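Local coordinates for glucosamine kinase (PDB 6HWJ), which catalyses the ATP- and magnesium-dependent phosphorylation of D-glucosamine to D-glucosamine 6-phosphate, and acts more weakly on glucose, at residues W5-L16 / V60-R71; R74-A85 / A107-I115. All coordinates share one frame; numbering follows the deposited sequence.

Interaction 1: W5-L16 / V60-R71; sequences WSELVAAADPAL and VPLVRDGAGGVR
Helix 5-11 lies across the beta hairpin formed by strands 57-65 and 69-72, and Trp5 and Arg64 mark one end of the contact. The arginine runs extended from CG to NE over one face of the indole: its CZ stands 4.1 Å from the centroid of the five-membered ring, 12° off the normal, a cation-pi contact, while CD makes a CH-pi contact with the six-membered ring. The guanidinium is not stacked flat, its plane being turned 88° from that of the indole. Leu8 CD1 covers one guanidinium face, 3.3 Å from Arg64 CZ, and Pro3 O takes a hydrogen bond from NH1. The hairpin belongs to the antiparallel sheet of the N-terminal part of the chain, and a classic beta bulge at Gly68 and Gly69, opposite Asp65, interrupts its pairing near the turn. Farther in, Val70 holds CG2 at the indole edge, 4.0 Å from Trp5 CZ3, and CG1 near Ala12 CB at 3.9 Å. Leu16, whose CG points opposite the backbone N (chi1 -179°), sends its two methyls into the hairpin: CD2 lies 3.8 Å from Leu62 CD2, and CD1 packs 3.5 Å from the backbone C of Arg71.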
loop_
_atom_site.group_PDB
_atom_site.type_symbol
_atom_site.label_atom_id
_atom_site.label_comp_id
_atom_site.label_asym_id
_atom_site.label_seq_id
_atom_site.Cartn_x
_atom_site.Cartn_y
_atom_site.Cartn_z
ATOM N N TRP A 5 10.670 25.242 -21.778
ATOM C CA TRP A 5 10.494 24.762 -20.415
ATOM C C TRP A 5 11.834 24.508 -19.739
ATOM O O TRP A 5 11.983 24.760 -18.540
ATOM C CB TRP A 5 9.656 23.489 -20.420
ATOM C CG TRP A 5 8.200 23.684 -20.703
ATOM C CD1 TRP A 5 7.563 23.475 -21.891
ATOM C CD2 TRP A 5 7.189 24.097 -19.777
ATOM N NE1 TRP A 5 6.235 23.717 -21.755
ATOM C CE2 TRP A 5 5.970 24.100 -20.470
ATOM C CE3 TRP A 5 7.199 24.462 -18.429
ATOM C CZ2 TRP A 5 4.768 24.465 -19.871
ATOM C CZ3 TRP A 5 6.009 24.815 -17.835
ATOM C CH2 TRP A 5 4.810 24.818 -18.554
ATOM N N SER A 6 12.823 24.006 -20.492
ATOM C CA SER A 6 14.129 23.714 -19.912
ATOM C C SER A 6 14.775 24.967 -19.337
ATOM O O SER A 6 15.328 24.939 -18.234
ATOM C CB SER A 6 15.059 23.089 -20.965
ATOM O OG SER A 6 14.482 21.909 -21.508
ATOM N N GLU A 7 14.742 26.068 -20.090
ATOM C CA GLU A 7 15.345 27.311 -19.624
ATOM C C GLU A 7 14.585 27.890 -18.440
ATOM O O GLU A 7 15.188 28.472 -17.534
ATOM C CB GLU A 7 15.383 28.342 -20.754
ATOM C CG GLU A 7 16.213 27.959 -21.958
ATOM C CD GLU A 7 16.020 28.940 -23.109
ATOM O OE1 GLU A 7 16.957 29.714 -23.407
ATOM O OE2 GLU A 7 14.918 28.952 -23.704
ATOM N N LEU A 8 13.258 27.772 -18.438
ATOM C CA LEU A 8 12.491 28.254 -17.297
ATOM C C LEU A 8 12.842 27.469 -16.038
ATOM O O LEU A 8 12.987 28.048 -14.958
ATOM C CB LEU A 8 10.988 28.160 -17.583
ATOM C CG LEU A 8 10.395 29.194 -18.546
ATOM C CD1 LEU A 8 8.937 28.829 -18.844
ATOM C CD2 LEU A 8 10.481 30.623 -18.002
ATOM N N VAL A 9 12.971 26.144 -16.150
ATOM C CA VAL A 9 13.256 25.342 -14.963
ATOM C C VAL A 9 14.687 25.584 -14.498
ATOM O O VAL A 9 14.954 25.707 -13.298
ATOM C CB VAL A 9 12.985 23.854 -15.246
ATOM C CG1 VAL A 9 13.415 22.992 -14.079
ATOM C CG2 VAL A 9 11.495 23.630 -15.527
ATOM N N ALA A 10 15.633 25.671 -15.441
ATOM C CA ALA A 10 17.014 25.946 -15.063
ATOM C C ALA A 10 17.143 27.293 -14.365
ATOM O O ALA A 10 17.996 27.454 -13.490
ATOM C CB ALA A 10 17.918 25.914 -16.302
ATOM N N ALA A 11 16.297 28.266 -14.722
ATOM C CA ALA A 11 16.391 29.595 -14.137
ATOM C C ALA A 11 15.523 29.746 -12.902
ATOM O O ALA A 11 15.555 30.806 -12.267
ATOM C CB ALA A 11 15.998 30.665 -15.166
ATOM N N ALA A 12 14.730 28.724 -12.562
ATOM C CA ALA A 12 13.790 28.861 -11.462
ATOM C C ALA A 12 14.474 28.591 -10.127
ATOM O O ALA A 12 15.491 27.891 -10.036
ATOM C CB ALA A 12 12.609 27.918 -11.648
ATOM N N ASP A 13 13.896 29.152 -9.079
ATOM C CA ASP A 13 14.364 28.875 -7.731
ATOM C C ASP A 13 14.278 27.376 -7.467
ATOM O O ASP A 13 13.276 26.736 -7.829
ATOM C CB ASP A 13 13.531 29.663 -6.713
ATOM C CG ASP A 13 14.054 29.544 -5.309
ATOM O OD1 ASP A 13 14.049 28.443 -4.754
ATOM O OD2 ASP A 13 14.463 30.573 -4.742
ATOM N N PRO A 14 15.313 26.774 -6.871
ATOM C CA PRO A 14 15.283 25.315 -6.657
ATOM C C PRO A 14 14.108 24.840 -5.819
ATOM O O PRO A 14 13.755 23.647 -5.898
ATOM C CB PRO A 14 16.615 25.033 -5.949
ATOM C CG PRO A 14 17.511 26.136 -6.378
ATOM C CD PRO A 14 16.630 27.354 -6.532
ATOM N N ALA A 15 13.487 25.720 -5.026
ATOM C CA ALA A 15 12.297 25.332 -4.265
ATOM C C ALA A 15 11.122 24.959 -5.159
ATOM O O ALA A 15 10.105 24.470 -4.651
ATOM C CB ALA A 15 11.881 26.485 -3.333
ATOM N N LEU A 16 11.240 25.182 -6.474
ATOM C CA LEU A 16 10.207 24.775 -7.412
ATOM C C LEU A 16 9.764 23.335 -7.182
ATOM O O LEU A 16 8.577 23.021 -7.302
ATOM C CB LEU A 16 10.734 24.944 -8.835
ATOM C CG LEU A 16 9.808 24.595 -10.002
ATOM C CD1 LEU A 16 8.684 25.617 -10.116
ATOM C CD2 LEU A 16 10.613 24.532 -11.285
ATOM N N VAL A 60 7.232 17.210 -10.899
ATOM C CA VAL A 60 6.784 18.563 -10.593
ATOM C C VAL A 60 5.644 18.950 -11.520
ATOM O O VAL A 60 5.866 19.066 -12.736
ATOM C CB VAL A 60 7.936 19.576 -10.716
ATOM C CG1 VAL A 60 7.464 20.919 -10.175
ATOM C CG2 VAL A 60 9.178 19.089 -9.965
ATOM N N PRO A 61 4.425 19.166 -11.006
ATOM C CA PRO A 61 3.398 19.797 -11.833
ATOM C C PRO A 61 3.735 21.262 -12.002
ATOM O O PRO A 61 3.967 21.974 -11.022
ATOM C CB PRO A 61 2.102 19.587 -11.028
ATOM C CG PRO A 61 2.569 19.587 -9.603
ATOM C CD PRO A 61 3.964 18.959 -9.617
ATOM N N LEU A 62 3.779 21.712 -13.250
ATOM C CA LEU A 62 4.277 23.033 -13.567
ATOM C C LEU A 62 3.206 23.880 -14.238
ATOM O O LEU A 62 2.366 23.386 -15.004
ATOM C CB LEU A 62 5.502 22.955 -14.490
ATOM C CG LEU A 62 6.737 22.326 -13.855
ATOM C CD1 LEU A 62 7.674 21.862 -14.966
ATOM C CD2 LEU A 62 7.447 23.299 -12.925
ATOM N N VAL A 63 3.274 25.173 -13.966
ATOM C CA VAL A 63 2.403 26.151 -14.619
ATOM C C VAL A 63 3.224 27.393 -14.921
ATOM O O VAL A 63 3.962 27.900 -14.063
ATOM C CB VAL A 63 1.176 26.486 -13.750
ATOM C CG1 VAL A 63 1.605 27.228 -12.501
ATOM C CG2 VAL A 63 0.159 27.297 -14.557
ATOM N N ARG A 64 3.116 27.882 -16.144
ATOM C CA ARG A 64 3.732 29.159 -16.466
ATOM C C ARG A 64 2.897 30.276 -15.849
ATOM O O ARG A 64 1.674 30.287 -15.957
ATOM C CB ARG A 64 3.868 29.313 -17.976
ATOM C CG ARG A 64 4.966 28.408 -18.569
ATOM C CD ARG A 64 5.044 28.493 -20.088
ATOM N NE ARG A 64 6.013 27.561 -20.661
ATOM C CZ ARG A 64 7.037 27.915 -21.428
ATOM N NH1 ARG A 64 7.253 29.198 -21.733
ATOM N NH2 ARG A 64 7.856 26.987 -21.891
ATOM N N ASP A 65 3.556 31.185 -15.134
ATOM C CA ASP A 65 2.893 32.313 -14.494
ATOM C C ASP A 65 3.698 33.548 -14.833
ATOM O O ASP A 65 4.915 33.558 -14.630
ATOM C CB ASP A 65 2.788 32.123 -12.977
ATOM C CG ASP A 65 1.855 33.147 -12.317
ATOM O OD1 ASP A 65 1.900 34.337 -12.691
ATOM O OD2 ASP A 65 1.086 32.763 -11.410
ATOM N N GLY A 66 3.024 34.568 -15.368
ATOM C CA GLY A 66 3.699 35.790 -15.753
ATOM C C GLY A 66 4.343 36.519 -14.605
ATOM O O GLY A 66 5.212 37.369 -14.825
ATOM N N ALA A 67 3.942 36.210 -13.372
ATOM C CA ALA A 67 4.600 36.825 -12.222
ATOM C C ALA A 67 6.051 36.356 -12.112
ATOM O O ALA A 67 6.984 37.175 -12.116
ATOM C CB ALA A 67 3.822 36.514 -10.944
ATOM N N GLY A 68 6.264 35.048 -12.038
ATOM C CA GLY A 68 7.604 34.529 -11.802
ATOM C C GLY A 68 8.217 33.719 -12.929
ATOM O O GLY A 68 9.356 33.260 -12.818
ATOM N N GLY A 69 7.489 33.546 -14.022
ATOM C CA GLY A 69 7.973 32.749 -15.129
ATOM C C GLY A 69 7.373 31.354 -15.111
ATOM O O GLY A 69 6.534 30.999 -15.951
ATOM N N VAL A 70 7.796 30.545 -14.146
ATOM C CA VAL A 70 7.211 29.233 -13.922
ATOM C C VAL A 70 7.110 29.033 -12.419
ATOM O O VAL A 70 7.912 29.554 -11.648
ATOM C CB VAL A 70 8.021 28.109 -14.586
ATOM C CG1 VAL A 70 9.371 27.937 -13.871
ATOM C CG2 VAL A 70 7.246 26.811 -14.574
ATOM N N ARG A 71 6.112 28.281 -11.995
ATOM C CA ARG A 71 6.025 27.878 -10.603
ATOM C C ARG A 71 5.358 26.517 -10.523
ATOM O O ARG A 71 4.811 26.008 -11.499
ATOM C CB ARG A 71 5.278 28.926 -9.776
ATOM C CG ARG A 71 3.836 29.104 -10.178
ATOM C CD ARG A 71 3.156 30.247 -9.377
ATOM N NE ARG A 71 1.831 30.527 -9.913
ATOM C CZ ARG A 71 0.771 29.742 -9.731
ATOM N NH1 ARG A 71 0.881 28.627 -9.012
ATOM N NH2 ARG A 71 -0.398 30.068 -10.259
#

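Interaction 2: R74-A85 / A107-I115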
loop_
_atom_site.group_PDB
_atom_site.type_symbol
_atom_site.label_atom_id
_atom_site.label_comp_id
_atom_site.label_asym_id
_atom_site.label_seq_id
_atom_site.Cartn_x
_atom_site.Cartn_y
_atom_site.Cartn_z
ATOM N N ARG A 74 -0.498 24.672 -7.972
ATOM C CA ARG A 74 -1.282 24.544 -6.757
ATOM C C ARG A 74 -2.714 24.153 -7.099
ATOM O O ARG A 74 -3.178 24.429 -8.212
ATOM C CB ARG A 74 -1.297 25.873 -5.981
ATOM C CG ARG A 74 0.073 26.349 -5.518
ATOM C CD ARG A 74 0.027 27.804 -5.086
ATOM N NE ARG A 74 1.352 28.312 -4.737
ATOM C CZ ARG A 74 1.656 29.602 -4.610
ATOM N NH1 ARG A 74 0.731 30.532 -4.808
ATOM N NH2 ARG A 74 2.889 29.961 -4.288
ATOM N N PRO A 75 -3.428 23.497 -6.189
ATOM C CA PRO A 75 -4.851 23.244 -6.425
ATOM C C PRO A 75 -5.577 24.524 -6.792
ATOM O O PRO A 75 -5.413 25.559 -6.147
ATOM C CB PRO A 75 -5.333 22.676 -5.084
ATOM C CG PRO A 75 -4.129 22.052 -4.493
ATOM C CD PRO A 75 -2.982 22.949 -4.895
ATOM N N GLY A 76 -6.347 24.462 -7.864
ATOM C CA GLY A 76 -7.001 25.630 -8.417
ATOM C C GLY A 76 -6.284 26.246 -9.597
ATOM O O GLY A 76 -6.884 27.055 -10.321
ATOM N N ASP A 77 -5.016 25.885 -9.812
ATOM C CA ASP A 77 -4.299 26.380 -10.982
ATOM C C ASP A 77 -4.782 25.692 -12.246
ATOM O O ASP A 77 -4.664 26.263 -13.342
ATOM C CB ASP A 77 -2.788 26.179 -10.808
ATOM C CG ASP A 77 -2.153 27.218 -9.897
ATOM O OD1 ASP A 77 -2.711 28.343 -9.737
ATOM O OD2 ASP A 77 -1.075 26.931 -9.351
ATOM N N GLY A 78 -5.314 24.470 -12.121
ATOM C CA GLY A 78 -5.840 23.728 -13.251
ATOM C C GLY A 78 -4.900 22.696 -13.864
ATOM O O GLY A 78 -5.240 22.119 -14.905
ATOM N N THR A 79 -3.763 22.426 -13.253
ATOM C CA THR A 79 -2.825 21.468 -13.839
ATOM C C THR A 79 -3.308 20.030 -13.667
ATOM O O THR A 79 -3.159 19.212 -14.581
ATOM C CB THR A 79 -1.436 21.644 -13.224
ATOM O OG1 THR A 79 -0.980 22.989 -13.414
ATOM C CG2 THR A 79 -0.457 20.690 -13.886
ATOM N N ALA A 80 -3.879 19.710 -12.505
ATOM C CA ALA A 80 -4.489 18.400 -12.302
ATOM C C ALA A 80 -5.666 18.219 -13.245
ATOM O O ALA A 80 -5.854 17.151 -13.825
ATOM C CB ALA A 80 -4.943 18.252 -10.848
ATOM N N GLU A 81 -6.468 19.269 -13.405
ATOM C CA GLU A 81 -7.527 19.300 -14.400
ATOM C C GLU A 81 -6.999 18.997 -15.785
ATOM O O GLU A 81 -7.619 18.230 -16.535
ATOM C CB GLU A 81 -8.181 20.695 -14.346
ATOM C CG GLU A 81 -9.317 20.933 -15.224
ATOM C CD GLU A 81 -9.889 22.335 -14.984
ATOM O OE1 GLU A 81 -9.996 23.101 -15.962
ATOM O OE2 GLU A 81 -10.185 22.653 -13.805
ATOM N N HIS A 82 -5.861 19.600 -16.158
ATOM C CA HIS A 82 -5.320 19.376 -17.494
ATOM C C HIS A 82 -4.736 17.973 -17.647
ATOM O O HIS A 82 -4.748 17.410 -18.748
ATOM C CB HIS A 82 -4.267 20.431 -17.817
ATOM C CG HIS A 82 -4.857 21.744 -18.233
ATOM N ND1 HIS A 82 -5.573 22.545 -17.361
ATOM C CD2 HIS A 82 -4.906 22.365 -19.438
ATOM C CE1 HIS A 82 -6.013 23.612 -18.006
ATOM N NE2 HIS A 82 -5.629 23.523 -19.269
ATOM N N LEU A 83 -4.221 17.392 -16.571
ATOM C CA LEU A 83 -3.802 15.994 -16.651
ATOM C C LEU A 83 -5.007 15.092 -16.913
ATOM O O LEU A 83 -4.949 14.193 -17.759
ATOM C CB LEU A 83 -3.088 15.582 -15.371
ATOM C CG LEU A 83 -2.689 14.090 -15.329
ATOM C CD1 LEU A 83 -1.581 13.808 -16.316
ATOM C CD2 LEU A 83 -2.267 13.681 -13.935
ATOM N N VAL A 84 -6.104 15.328 -16.207
ATOM C CA VAL A 84 -7.307 14.532 -16.424
ATOM C C VAL A 84 -7.810 14.704 -17.855
ATOM O O VAL A 84 -8.198 13.733 -18.506
ATOM C CB VAL A 84 -8.379 14.909 -15.399
ATOM C CG1 VAL A 84 -9.682 14.194 -15.705
ATOM C CG2 VAL A 84 -7.879 14.555 -13.991
ATOM N N ALA A 85 -7.757 15.928 -18.384
ATOM C CA ALA A 85 -8.212 16.153 -19.754
ATOM C C ALA A 85 -7.340 15.401 -20.749
ATOM O O ALA A 85 -7.850 14.831 -21.720
ATOM C CB ALA A 85 -8.229 17.660 -20.064
ATOM N N ALA A 107 -12.989 11.068 -17.617
ATOM C CA ALA A 107 -13.744 12.149 -18.240
ATOM C C ALA A 107 -13.052 13.466 -17.935
ATOM O O ALA A 107 -12.449 13.621 -16.864
ATOM C CB ALA A 107 -15.197 12.202 -17.737
ATOM N N PRO A 108 -13.120 14.437 -18.862
ATOM C CA PRO A 108 -12.430 15.722 -18.664
ATOM C C PRO A 108 -13.147 16.618 -17.656
ATOM O O PRO A 108 -13.582 17.733 -17.972
ATOM C CB PRO A 108 -12.431 16.313 -20.085
ATOM C CG PRO A 108 -13.734 15.786 -20.696
ATOM C CD PRO A 108 -13.892 14.390 -20.130
ATOM N N VAL A 109 -13.263 16.136 -16.414
ATOM C CA VAL A 109 -13.926 16.934 -15.375
ATOM C C VAL A 109 -13.031 18.093 -14.951
ATOM O O VAL A 109 -11.803 18.090 -15.152
ATOM C CB VAL A 109 -14.314 16.062 -14.165
ATOM C CG1 VAL A 109 -15.337 15.003 -14.582
ATOM C CG2 VAL A 109 -13.080 15.418 -13.531
ATOM N N THR A 110 -13.658 19.097 -14.338
ATOM C CA THR A 110 -13.010 20.372 -14.056
ATOM C C THR A 110 -13.283 20.780 -12.618
ATOM O O THR A 110 -14.214 20.296 -11.984
ATOM C CB THR A 110 -13.513 21.490 -14.996
ATOM O OG1 THR A 110 -14.939 21.554 -14.924
ATOM C CG2 THR A 110 -13.107 21.213 -16.435
ATOM N N GLY A 111 -12.471 21.698 -12.124
ATOM C CA GLY A 111 -12.587 22.171 -10.755
ATOM C C GLY A 111 -11.659 21.403 -9.833
ATOM O O GLY A 111 -11.705 20.172 -9.787
ATOM N N GLU A 112 -10.810 22.103 -9.103
ATOM C CA GLU A 112 -9.796 21.462 -8.288
ATOM C C GLU A 112 -9.954 21.840 -6.829
ATOM O O GLU A 112 -10.292 22.986 -6.506
ATOM C CB GLU A 112 -8.381 21.850 -8.757
ATOM C CG GLU A 112 -8.034 21.340 -10.133
ATOM C CD GLU A 112 -6.646 21.754 -10.580
ATOM O OE1 GLU A 112 -6.001 22.566 -9.867
ATOM O OE2 GLU A 112 -6.206 21.279 -11.642
ATOM N N ARG A 113 -9.688 20.878 -5.953
ATOM C CA ARG A 113 -9.704 21.113 -4.514
ATOM C C ARG A 113 -8.622 20.255 -3.878
ATOM O O ARG A 113 -8.609 19.033 -4.060
ATOM C CB ARG A 113 -11.088 20.786 -3.938
ATOM C CG ARG A 113 -11.177 20.891 -2.428
ATOM C CD ARG A 113 -12.631 20.811 -1.948
ATOM N NE ARG A 113 -13.265 19.526 -2.223
ATOM C CZ ARG A 113 -13.175 18.456 -1.432
ATOM N NH1 ARG A 113 -13.810 17.335 -1.753
ATOM N NH2 ARG A 113 -12.453 18.500 -0.321
ATOM N N GLY A 114 -7.712 20.891 -3.141
ATOM C CA GLY A 114 -6.649 20.154 -2.488
ATOM C C GLY A 114 -7.118 19.468 -1.222
ATOM O O GLY A 114 -8.023 19.935 -0.531
ATOM N N ILE A 115 -6.486 18.331 -0.920
ATOM C CA ILE A 115 -6.764 17.571 0.295
ATOM C C ILE A 115 -5.449 17.016 0.816
ATOM O O ILE A 115 -4.548 16.677 0.043
ATOM C CB ILE A 115 -7.769 16.417 0.078
ATOM C CG1 ILE A 115 -7.326 15.534 -1.081
ATOM C CG2 ILE A 115 -9.161 16.978 -0.151
ATOM C CD1 ILE A 115 -8.007 14.179 -1.103
HETATM O O HOH W 1 -3.386 22.387 -10.226
HETATM O O HOH W 2 -10.258 17.941 -17.345
#
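Glu112 has its CG anti to the carbonyl carbon (chi1 -66°) and is extended beyond it, which carries the carboxylate into the turn ahead of helix 79-88; Glu81, with CG anti to the backbone N (chi1 -177°), reaches back toward the loop before strand 112-115. Glu112 OE1 accepts from Gly76 N at 2.8 Å, on its anti lone pair, and from Gly78 N at 3.0 Å, which comes from above the carboxylate plane. The other oxygen, OE2, uses its anti lone pair for Glu81 N, 2.7 Å away and nearly straight at 172°. A carboxylate from a neighbouring strand thus sits at the helix N-terminus, where the helix dipole would probably favour its negative charge, and Gly78 is the N-cap residue. One water donates to both Glu112 OE1 and Arg74 O and accepts from Thr79 N. Strand 112-115 is an edge strand of the six-stranded antiparallel sheet, whose strands 123-126 and 130-134 lie against Ala80. Glu81 returns the grip, its OE2 receiving Gly111 N at 3.0 Å from above the carboxylate plane while its CD packs on the CB and CG2 of Thr110. At one end Pro75 CB rests 3.6 Å from Gly114 N; toward the other, Val84 CG1 meets Val109 CG2 at 4.2 Å, and Ala85 packs on Pro108.

Interaction 1 closes just before interaction 2 opens in the chain, strand 69-72 leading into the turn and helix 79-88; their centres are about 19 Å apart. A salt bridge joins them, Arg71 NH1 to Asp77 OD2 at 2.6 Å; since Arg71 NE also pairs with Asp65 OD2, the arginine ties the hairpin to the turn that Glu112 grips. Interaction 1 lies away from the sugar and nucleotide sites, although the Ala12 side chain is about 7 Å from a bound magnesium ion. Interaction 2 lies nearer the probable ATP site: Arg113 NH1, in a salt bridge with Glu128, makes only a weak hydrogen bond to Tyr187 OH, and the side chain of Ala80 is about 9 Å from that of Lys133.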